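Local coordinates for protein apical membrane antigen 1 (Neospora caninum, PDB 4APL) that probably serves in host-cell invasion as a parasite surface antigen of the moving junction, this chain holding the three domains of its extracellular part, at residues Q66-N71 against C183-D188. Sequence-based numbering, arbitrary orientation.
Sequences QLHQPN and CSTNDD
Where strand 64-68 gives way to loop, residues 68-71 meet a two-residue beta turn in the long connection between strands 166-169 and 196-200, within the AMA1 family region (PAN clan). The turn spans Thr-185 to Asp-188 and packs against the end of the two-stranded antiparallel sheet 64-68/196-200: Thr-185 N donates to Asp-188 O, a weak bond returns from Asp-188 N to Thr-185 O, and Asn-186 and Asp-187 at its tip both adopt left-handed backbone conformation. That bend presents Asn-186 N to His-68 O, forming a fairly straight hydrogen bond of 3.0 Å (157° at the hydrogen), with the donor above the carbonyl plane. The more tightly packed part surrounds this bond. His-68 and Thr-185 run alongside each other in one direction, CB to CB at 3.8 Å, while Thr-185 OG1 approaches the base of the imidazole obliquely. Beside it, the buried Pro-70 ring lies across Asp-187, its CG 3.9 Å from Asp-187 CB; the carboxylate beyond forms a salt bridge with Arg-72. The solvent side is looser. There the exposed Asn-71 and Asn-186 side chains run nearly perpendicular, their amide planes 49° apart, and Asn-186 ND2 reaches Asn-71 OD1 at 3.2 Å in a bent bond (137°). The donor sits well out of that carbonyl's plane, and Asn-186 OD1, a second acceptor, is almost as near Asn-71 OD1 (3.3 Å). Both asparagines also touch a crystal neighbour. The backbones of His-68 and Ser-184 both hydrogen-bond to Cys-196, the disulfide partner of Cys-183, so strand 196-200 bridges strand and turn approach. The chemistry implies a junction held by one backbone bond and side-chain packing, its exposed amide pair probably the weaker link.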
loop_
_atom_site.group_PDB
_atom_site.type_symbol
_atom_site.label_atom_id
_atom_site.label_comp_id
_atom_site.label_asym_id
_atom_site.label_seq_id
_atom_site.Cartn_x
_atom_site.Cartn_y
_atom_site.Cartn_z
ATOM N N GLN A 66 -1.033 1.140 14.413
ATOM C CA GLN A 66 -0.590 0.685 15.732
ATOM C C GLN A 66 -0.900 1.684 16.827
ATOM O O GLN A 66 -0.556 2.852 16.723
ATOM C CB GLN A 66 0.916 0.452 15.726
ATOM C CG GLN A 66 1.306 -1.002 15.512
ATOM C CD GLN A 66 1.573 -1.721 16.833
ATOM O OE1 GLN A 66 1.261 -1.210 17.911
ATOM N NE2 GLN A 66 2.187 -2.900 16.753
ATOM N N LEU A 67 -1.483 1.202 17.915
ATOM C CA LEU A 67 -1.916 2.076 18.997
ATOM C C LEU A 67 -0.986 1.976 20.194
ATOM O O LEU A 67 -0.465 0.903 20.486
ATOM C CB LEU A 67 -3.348 1.731 19.411
ATOM C CG LEU A 67 -4.487 2.510 18.747
ATOM C CD1 LEU A 67 -4.115 3.018 17.365
ATOM C CD2 LEU A 67 -5.742 1.660 18.692
ATOM N N HIS A 68 -0.786 3.096 20.884
ATOM C CA HIS A 68 0.064 3.119 22.071
ATOM C C HIS A 68 -0.693 3.600 23.252
ATOM O O HIS A 68 -0.259 4.505 23.979
ATOM C CB HIS A 68 1.319 3.941 21.836
ATOM C CG HIS A 68 2.151 3.428 20.698
ATOM N ND1 HIS A 68 2.567 2.151 20.631
ATOM C CD2 HIS A 68 2.567 4.039 19.520
ATOM C CE1 HIS A 68 3.252 1.960 19.486
ATOM N NE2 HIS A 68 3.252 3.115 18.807
ATOM N N GLN A 69 -1.860 2.987 23.429
ATOM C CA GLN A 69 -2.602 3.037 24.677
ATOM C C GLN A 69 -1.793 2.381 25.793
ATOM O O GLN A 69 -0.854 1.626 25.524
ATOM C CB GLN A 69 -3.943 2.324 24.509
ATOM C CG GLN A 69 -4.959 3.088 23.670
ATOM C CD GLN A 69 -6.204 2.270 23.385
ATOM O OE1 GLN A 69 -6.136 1.058 23.156
ATOM N NE2 GLN A 69 -7.355 2.929 23.413
ATOM N N PRO A 70 -2.130 2.685 27.053
ATOM C CA PRO A 70 -1.387 2.075 28.148
ATOM C C PRO A 70 -1.818 0.627 28.351
ATOM O O PRO A 70 -2.992 0.302 28.172
ATOM C CB PRO A 70 -1.770 2.924 29.365
ATOM C CG PRO A 70 -2.783 3.922 28.894
ATOM C CD PRO A 70 -3.236 3.528 27.527
ATOM N N ASN A 71 -0.877 -0.239 28.713
ATOM C CA ASN A 71 -1.179 -1.663 28.854
ATOM C C ASN A 71 -1.923 -2.014 30.137
ATOM O O ASN A 71 -1.334 -2.576 31.063
ATOM C CB ASN A 71 0.097 -2.488 28.764
ATOM C CG ASN A 71 0.875 -2.205 27.508
ATOM O OD1 ASN A 71 0.703 -1.160 26.883
ATOM N ND2 ASN A 71 1.746 -3.129 27.135
ATOM N N CYS A 183 0.693 13.609 22.065
ATOM C CA CYS A 183 0.091 12.355 22.493
ATOM C C CYS A 183 0.950 11.570 23.465
ATOM O O CYS A 183 2.182 11.662 23.452
ATOM C CB CYS A 183 -0.280 11.483 21.294
ATOM S SG CYS A 183 1.101 11.048 20.216
ATOM N N SER A 184 0.277 10.795 24.309
ATOM C CA SER A 184 0.940 9.854 25.202
ATOM C C SER A 184 1.220 8.541 24.485
ATOM O O SER A 184 0.373 8.012 23.763
ATOM C CB SER A 184 0.077 9.586 26.442
ATOM O OG SER A 184 -0.832 8.514 26.224
ATOM N N THR A 185 2.403 8.002 24.712
ATOM C CA THR A 185 2.649 6.615 24.380
ATOM C C THR A 185 2.930 5.801 25.653
ATOM O O THR A 185 3.865 6.106 26.406
ATOM C CB THR A 185 3.755 6.486 23.312
ATOM O OG1 THR A 185 4.529 5.309 23.551
ATOM C CG2 THR A 185 4.664 7.719 23.312
ATOM N N ASN A 186 2.074 4.808 25.906
ATOM C CA ASN A 186 1.983 4.122 27.203
ATOM C C ASN A 186 1.759 5.004 28.426
ATOM O O ASN A 186 2.335 4.765 29.493
ATOM C CB ASN A 186 3.177 3.212 27.438
ATOM C CG ASN A 186 2.793 1.757 27.408
ATOM O OD1 ASN A 186 2.395 1.181 28.427
ATOM N ND2 ASN A 186 2.834 1.168 26.218
ATOM N N ASP A 187 0.897 6.003 28.275
ATOM C CA ASP A 187 0.624 6.965 29.335
ATOM C C ASP A 187 1.882 7.694 29.823
ATOM O O ASP A 187 2.036 7.985 31.014
ATOM C CB ASP A 187 -0.120 6.305 30.492
ATOM C CG ASP A 187 -1.278 7.144 30.978
ATOM O OD1 ASP A 187 -1.420 8.293 30.501
ATOM O OD2 ASP A 187 -2.054 6.655 31.825
ATOM N N ASP A 188 2.761 8.006 28.874
ATOM C CA ASP A 188 3.926 8.840 29.114
ATOM C C ASP A 188 3.984 9.873 27.996
ATOM O O ASP A 188 4.348 9.530 26.866
ATOM C CB ASP A 188 5.188 7.970 29.094
ATOM C CG ASP A 188 6.479 8.782 29.164
ATOM O OD1 ASP A 188 6.436 10.024 29.323
ATOM O OD2 ASP A 188 7.555 8.156 29.053
#